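Local coordinates for ActVA-Orf6 monooxygenase (PDB 1N5S) that catalyses the oxidation of a phenolic polyketide intermediate to a quinone in actinorhodin biosynthesis, using molecular oxygen without a metal or cofactor, at the ADL site. Residues are numbered along the deposited sequence; one frame, centred on the assembly and turned at random.

The ADL site. Residues 12, 14, 16, 48, 50, 61, 63, 65, 71, 75, 84-85, 88, 98, 100. With ADL ((1,8-dihydroxy-9-oxo-9,10-dihydro-anthracen-2-yl)-acetic acid), chain B.
This is the active-site pocket of an ABM-family monooxygenase with a ferredoxin-like alpha/beta fold, set between the sheet and the helices 68-75 and 79-89. ADL, acetyl dithranol, is best read as a substrate or product analogue. Nearly all of its surface is buried, 397 of 436 Å², yet it is poorly ordered.

Its flat tricycle lies between two walls. Strand residues Val14, Ala48, Asn61 and Ala63 line one. Tyr71, Phe75 and Arg85 from the helices line the other.

The oxygens O1, O2 and O3 (hydroxyl, keto, hydroxyl) share one edge of the tricycle and meet few polar groups. Trp65 has CG anti to its carbonyl carbon. The indole Trp65 NE1 gives ADL O1 a weak hydrogen bond of 3.3 Å, bent to 150° at the hydrogen. The indole is turned edge-on to the ligand, with ADL C5 in its plane. Tyr71 CD1 lies over one indole face, which helps fix its rotation. Tyr71, with CG anti to the backbone N, runs its ring alongside the oxygen edge. The phenol Tyr71 OH donates weakly to the keto ADL O2 at 3.4 Å. A second weak hydrogen bond joins Tyr71 OH and ADL O3 at 3.3 Å, its direction not decided. Tyr71 may thus help recognise the oxygen edge.

Asn61 (chi1 175°) puts its amide ND2 over the face of the outer phenol ring C1-C6, 3.5 Å from ADL C4. Its CG lies over a face of the Tyr50 ring.

Arg85 is poorly ordered. Its chain bends at chi2, and the guanidinium does two jobs. Arg85 NH1 lies over the face of the acetate-bearing ring of ADL, 3.6 Å from its centroid, as a cation-pi contact. The carboxylate lies over the guanidinium face. Arg85 NE and ADL O5 form a salt bridge at 3.0 Å, but no N-H points at O5, so the attraction is probably mainly electrostatic. It would favour an acidic side chain on the ligand.

Phe16 presents its edge to the acetate-bearing ring of ADL, C8-C9-C11-C12-C13-C14 (planes 81°). Leu88 CD1 abuts ADL C14, and Pro98 CG packs on the acetate methylene ADL C15 at 3.6 Å.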
# COMPACT_ATOMS: atom_id res chain seq x y z
N ALA A 12 -5.02 5.70 1.42
CA ALA A 12 -3.89 6.54 1.82
C ALA A 12 -2.76 5.57 2.14
O ALA A 12 -3.06 4.52 2.75
CB ALA A 12 -4.28 7.34 3.04
N VAL A 14 0.66 5.76 4.17
CA VAL A 14 1.37 6.67 5.08
C VAL A 14 2.68 6.06 5.52
O VAL A 14 2.64 4.95 6.07
CB VAL A 14 0.50 7.07 6.31
CG1 VAL A 14 1.17 8.17 7.13
CG2 VAL A 14 -0.87 7.51 5.87
N PHE A 16 6.15 6.21 7.80
CA PHE A 16 6.75 6.86 8.99
C PHE A 16 8.20 6.39 9.05
O PHE A 16 8.40 5.18 9.20
CB PHE A 16 6.05 6.32 10.27
CG PHE A 16 4.56 6.64 10.39
CD1 PHE A 16 3.63 5.80 9.79
CD2 PHE A 16 4.09 7.69 11.14
CE1 PHE A 16 2.26 6.05 9.90
CE2 PHE A 16 2.73 7.96 11.23
CZ PHE A 16 1.80 7.14 10.62
N ALA A 48 -7.00 -0.42 8.08
CA ALA A 48 -5.70 0.24 8.22
C ALA A 48 -4.75 -0.94 8.39
O ALA A 48 -5.03 -1.77 9.29
CB ALA A 48 -5.56 1.24 9.35
N TYR A 50 -0.83 -2.00 8.98
CA TYR A 50 0.45 -1.47 9.32
C TYR A 50 1.53 -2.50 9.01
O TYR A 50 1.24 -3.67 9.30
CB TYR A 50 0.56 -1.10 10.82
CG TYR A 50 -0.12 0.23 11.09
CD1 TYR A 50 -1.49 0.33 11.32
CD2 TYR A 50 0.64 1.40 11.09
CE1 TYR A 50 -2.05 1.57 11.53
CE2 TYR A 50 0.08 2.64 11.33
CZ TYR A 50 -1.29 2.70 11.56
OH TYR A 50 -1.88 3.92 11.79
N ASN A 61 1.59 2.40 6.51
CA ASN A 61 0.17 2.10 6.72
C ASN A 61 -0.60 2.17 5.37
O ASN A 61 -0.54 3.21 4.67
CB ASN A 61 -0.53 3.14 7.59
CG ASN A 61 -2.00 3.06 7.81
OD1 ASN A 61 -2.69 2.08 7.47
ND2 ASN A 61 -2.54 4.12 8.45
N ALA A 63 -4.19 2.20 4.04
CA ALA A 63 -5.54 2.39 4.59
C ALA A 63 -6.63 2.52 3.53
O ALA A 63 -6.48 3.29 2.61
CB ALA A 63 -5.54 3.71 5.41
N TRP A 65 -10.47 3.41 2.47
CA TRP A 65 -11.56 4.28 2.77
C TRP A 65 -12.64 4.25 1.68
O TRP A 65 -12.40 4.02 0.50
CB TRP A 65 -11.14 5.75 2.96
CG TRP A 65 -10.21 5.95 4.11
CD1 TRP A 65 -8.86 5.78 4.04
CD2 TRP A 65 -10.51 6.21 5.49
NE1 TRP A 65 -8.31 6.02 5.29
CE2 TRP A 65 -9.32 6.24 6.17
CE3 TRP A 65 -11.72 6.43 6.14
CZ2 TRP A 65 -9.26 6.53 7.54
CZ3 TRP A 65 -11.67 6.70 7.54
CH2 TRP A 65 -10.43 6.73 8.17
N TYR A 71 -12.18 10.17 4.87
CA TYR A 71 -10.90 10.27 5.46
C TYR A 71 -10.69 11.72 5.99
O TYR A 71 -10.14 11.85 7.09
CB TYR A 71 -9.82 10.01 4.36
CG TYR A 71 -8.42 10.31 4.84
CD1 TYR A 71 -7.68 9.54 5.73
CD2 TYR A 71 -7.83 11.48 4.34
CE1 TYR A 71 -6.41 9.94 6.16
CE2 TYR A 71 -6.55 11.84 4.73
CZ TYR A 71 -5.85 11.09 5.63
OH TYR A 71 -4.61 11.52 6.02
N PHE A 75 -12.94 11.24 9.64
CA PHE A 75 -11.74 10.93 10.38
C PHE A 75 -11.00 12.21 10.78
O PHE A 75 -10.80 12.44 11.99
CB PHE A 75 -10.86 9.96 9.59
CG PHE A 75 -9.58 9.60 10.28
CD1 PHE A 75 -9.53 8.88 11.45
CD2 PHE A 75 -8.37 9.98 9.71
CE1 PHE A 75 -8.35 8.51 12.02
CE2 PHE A 75 -7.17 9.66 10.30
CZ PHE A 75 -7.15 8.92 11.47
N LEU A 84 -4.16 11.45 17.90
CA LEU A 84 -3.37 10.36 17.36
C LEU A 84 -2.14 10.87 16.60
O LEU A 84 -1.05 10.33 16.78
CB LEU A 84 -4.25 9.54 16.40
CG LEU A 84 -3.58 8.37 15.69
CD1 LEU A 84 -2.98 7.38 16.65
CD2 LEU A 84 -4.56 7.65 14.77
N ARG A 85 -2.29 11.91 15.78
CA ARG A 85 -1.13 12.40 15.03
C ARG A 85 -0.00 12.85 15.96
O ARG A 85 1.16 12.49 15.78
CB ARG A 85 -1.52 13.59 14.16
CG ARG A 85 -2.11 13.08 12.86
CD ARG A 85 -3.23 14.01 12.41
NE ARG A 85 -3.70 13.66 11.08
CZ ARG A 85 -4.17 12.51 10.64
NH1 ARG A 85 -4.23 11.48 11.46
NH2 ARG A 85 -4.57 12.40 9.37
N LEU A 88 1.85 9.85 17.60
CA LEU A 88 2.78 9.26 16.65
C LEU A 88 3.98 10.17 16.44
O LEU A 88 5.09 9.64 16.49
CB LEU A 88 2.01 8.95 15.37
CG LEU A 88 0.95 7.85 15.43
CD1 LEU A 88 0.17 7.69 14.14
CD2 LEU A 88 1.56 6.50 15.78
N PRO A 98 5.75 11.88 9.16
CA PRO A 98 5.11 10.91 8.27
C PRO A 98 4.82 11.58 6.94
O PRO A 98 4.59 12.78 6.87
CB PRO A 98 3.81 10.50 8.94
CG PRO A 98 3.52 11.63 9.87
CD PRO A 98 4.82 12.29 10.23
N ALA A 100 2.39 11.10 3.54
CA ALA A 100 1.23 10.42 3.01
C ALA A 100 1.12 10.64 1.50
O ALA A 100 1.47 11.69 0.92
CB ALA A 100 -0.01 11.00 3.68
C1 ADL B . -6.06 4.86 9.74
C2 ADL B . -5.17 5.40 10.63
C3 ADL B . -4.34 6.51 10.27
C4 ADL B . -4.47 7.01 8.94
C5 ADL B . -5.40 6.41 8.02
C6 ADL B . -6.18 5.35 8.41
C7 ADL B . -3.70 8.08 8.50
C8 ADL B . -2.77 8.65 9.39
C9 ADL B . -2.65 8.18 10.72
C10 ADL B . -3.42 7.10 11.15
C11 ADL B . -1.87 9.65 8.89
C12 ADL B . -0.94 10.19 9.74
C13 ADL B . -0.84 9.76 11.10
C14 ADL B . -1.67 8.79 11.58
C15 ADL B . 0.01 11.29 9.23
C16 ADL B . -0.76 12.34 8.50
O1 ADL B . -5.47 6.95 6.71
O2 ADL B . -3.86 8.48 7.36
O3 ADL B . -2.05 10.04 7.51
O5 ADL B . -1.66 12.98 9.04
O4 ADL B . -0.49 12.70 7.22